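Local structure of pyruvate kinase (Pseudomonas aeruginosa, 6QXL) at residues Lys266-Ala271 against Val306-Asp311. The protein probably catalyses the last step of glycolysis, the transfer of phosphate from phosphoenolpyruvate to ADP, giving pyruvate and ATP. Sequence-based numbering, arbitrary orientation.
Sequences KIILHA and VLDYTD
Thr310 OG1 is gripped twice, by Thr280 OG1 and by Ala312 O, while the CB of the same side chain lies 4.1 Å from Ile268 CD1. Threonine suits this buried place because it offers a hydroxyl to the barrel strands and carbon to the isoleucine. Ile268, on helix 260-273, carries its whole side of the contact. Its CG2, anti to the backbone N, meets main-chain oxygens, 3.2 Å from Asp308 O and 3.7 Å from Tyr309 O. The other branch, with CG1 beside the backbone N (chi1 -71°), brings CD1 to 3.7 Å from Asp308 CB, the two side chains crossing at about a right angle. Asp308 thus gives its methylene to the isoleucine. At Tyr309, phi of 72° marks the Schellman motif at the C-terminal end of helix 296-307, and the end of the tyrosine side chain leads away from Ile268. The chain then enters strand 312-315, the eighth of the TIM barrel, and Ile268 also packs on Val278 and Thr280 of the seventh. Two links therefore tie helix 260-273 to the end of the next barrel helix: van der Waals contact of a branched apolar side chain, and beside it the salt bridge from Asp308 OD1 to Lys265 NZ.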
loop_
_atom_site.group_PDB
_atom_site.type_symbol
_atom_site.label_atom_id
_atom_site.label_comp_id
_atom_site.label_asym_id
_atom_site.label_seq_id
_atom_site.Cartn_x
_atom_site.Cartn_y
_atom_site.Cartn_z
ATOM N N LYS A 266 5.625 1.855 -20.618
ATOM C CA LYS A 266 6.746 2.569 -20.050
ATOM C C LYS A 266 6.853 3.979 -20.610
ATOM O O LYS A 266 6.984 4.948 -19.856
ATOM C CB LYS A 266 8.058 1.792 -20.270
ATOM C CG LYS A 266 9.277 2.435 -19.594
ATOM C CD LYS A 266 10.200 1.439 -18.803
ATOM C CE LYS A 266 11.184 0.625 -19.607
ATOM N NZ LYS A 266 12.085 0.045 -18.594
ATOM N N ILE A 267 6.740 4.102 -21.929
ATOM C CA ILE A 267 6.869 5.405 -22.566
ATOM C C ILE A 267 5.812 6.374 -22.017
ATOM O O ILE A 267 6.127 7.500 -21.664
ATOM C CB ILE A 267 6.743 5.292 -24.088
ATOM C CG1 ILE A 267 7.919 4.527 -24.687
ATOM C CG2 ILE A 267 6.666 6.676 -24.715
ATOM C CD1 ILE A 267 7.647 3.989 -26.077
ATOM N N ILE A 268 4.564 5.929 -21.943
ATOM C CA ILE A 268 3.498 6.793 -21.469
ATOM C C ILE A 268 3.793 7.248 -20.048
ATOM O O ILE A 268 3.721 8.439 -19.742
ATOM C CB ILE A 268 2.143 6.080 -21.544
ATOM C CG1 ILE A 268 1.729 5.925 -22.995
ATOM C CG2 ILE A 268 1.086 6.843 -20.768
ATOM C CD1 ILE A 268 0.616 4.926 -23.210
ATOM N N LEU A 269 4.147 6.305 -19.186
ATOM C CA LEU A 269 4.409 6.627 -17.794
ATOM C C LEU A 269 5.609 7.569 -17.641
ATOM O O LEU A 269 5.532 8.575 -16.940
ATOM C CB LEU A 269 4.627 5.356 -17.000
ATOM C CG LEU A 269 4.895 5.545 -15.502
ATOM C CD1 LEU A 269 3.631 6.023 -14.759
ATOM C CD2 LEU A 269 5.441 4.257 -14.910
ATOM N N HIS A 270 6.715 7.261 -18.307
ATOM C CA HIS A 270 7.891 8.114 -18.181
ATOM C C HIS A 270 7.634 9.502 -18.750
ATOM O O HIS A 270 8.090 10.496 -18.192
ATOM C CB HIS A 270 9.116 7.465 -18.814
ATOM C CG HIS A 270 9.688 6.345 -17.996
ATOM N ND1 HIS A 270 11.027 6.053 -17.968
ATOM C CD2 HIS A 270 9.092 5.459 -17.159
ATOM C CE1 HIS A 270 11.233 5.013 -17.181
ATOM N NE2 HIS A 270 10.073 4.633 -16.677
ATOM N N ALA A 271 6.870 9.584 -19.830
ATOM C CA ALA A 271 6.487 10.883 -20.372
ATOM C C ALA A 271 5.745 11.704 -19.332
ATOM O O ALA A 271 6.123 12.851 -19.045
ATOM C CB ALA A 271 5.655 10.720 -21.626
ATOM N N VAL A 306 -6.232 4.377 -23.339
ATOM C CA VAL A 306 -6.869 5.346 -22.470
ATOM C C VAL A 306 -6.613 5.004 -21.004
ATOM O O VAL A 306 -6.310 5.895 -20.197
ATOM C CB VAL A 306 -8.368 5.451 -22.768
ATOM C CG1 VAL A 306 -9.066 6.335 -21.747
ATOM C CG2 VAL A 306 -8.584 6.012 -24.183
ATOM N N LEU A 307 -6.699 3.732 -20.644
ATOM C CA LEU A 307 -6.407 3.324 -19.272
ATOM C C LEU A 307 -4.923 3.445 -18.938
ATOM O O LEU A 307 -4.601 3.766 -17.799
ATOM C CB LEU A 307 -6.898 1.926 -19.007
ATOM C CG LEU A 307 -8.391 1.680 -19.218
ATOM C CD1 LEU A 307 -8.743 0.241 -18.943
ATOM C CD2 LEU A 307 -9.282 2.588 -18.408
ATOM N N ASP A 308 -4.030 3.270 -19.916
ATOM C CA ASP A 308 -2.609 3.582 -19.698
ATOM C C ASP A 308 -2.386 5.090 -19.437
ATOM O O ASP A 308 -1.279 5.493 -19.079
ATOM C CB ASP A 308 -1.734 3.172 -20.890
ATOM C CG ASP A 308 -1.804 1.674 -21.246
ATOM O OD1 ASP A 308 -1.939 0.838 -20.314
ATOM O OD2 ASP A 308 -1.733 1.327 -22.467
ATOM N N TYR A 309 -3.425 5.908 -19.651
ATOM C CA TYR A 309 -3.382 7.359 -19.453
ATOM C C TYR A 309 -2.555 8.099 -20.512
ATOM O O TYR A 309 -1.824 9.042 -20.220
ATOM C CB TYR A 309 -2.980 7.769 -18.001
ATOM C CG TYR A 309 -3.998 8.705 -17.427
ATOM C CD1 TYR A 309 -5.238 8.210 -16.982
ATOM C CD2 TYR A 309 -3.783 10.086 -17.399
ATOM C CE1 TYR A 309 -6.207 9.062 -16.487
ATOM C CE2 TYR A 309 -4.755 10.945 -16.897
ATOM C CZ TYR A 309 -5.963 10.427 -16.450
ATOM O OH TYR A 309 -6.936 11.265 -15.974
ATOM N N THR A 310 -2.717 7.681 -21.755
ATOM C CA THR A 310 -2.214 8.432 -22.890
ATOM C C THR A 310 -2.975 9.753 -22.984
ATOM O O THR A 310 -4.144 9.843 -22.592
ATOM C CB THR A 310 -2.374 7.609 -24.200
ATOM O OG1 THR A 310 -1.507 8.127 -25.218
ATOM C CG2 THR A 310 -3.798 7.581 -24.702
ATOM N N ASP A 311 -2.318 10.773 -23.513
ATOM C CA ASP A 311 -2.990 12.040 -23.754
ATOM C C ASP A 311 -3.878 11.943 -24.980
ATOM O O ASP A 311 -4.993 12.458 -24.995
ATOM C CB ASP A 311 -2.027 13.185 -23.984
ATOM C CG ASP A 311 -1.441 13.727 -22.709
ATOM O OD1 ASP A 311 -0.489 13.140 -22.115
ATOM O OD2 ASP A 311 -1.914 14.852 -22.368
#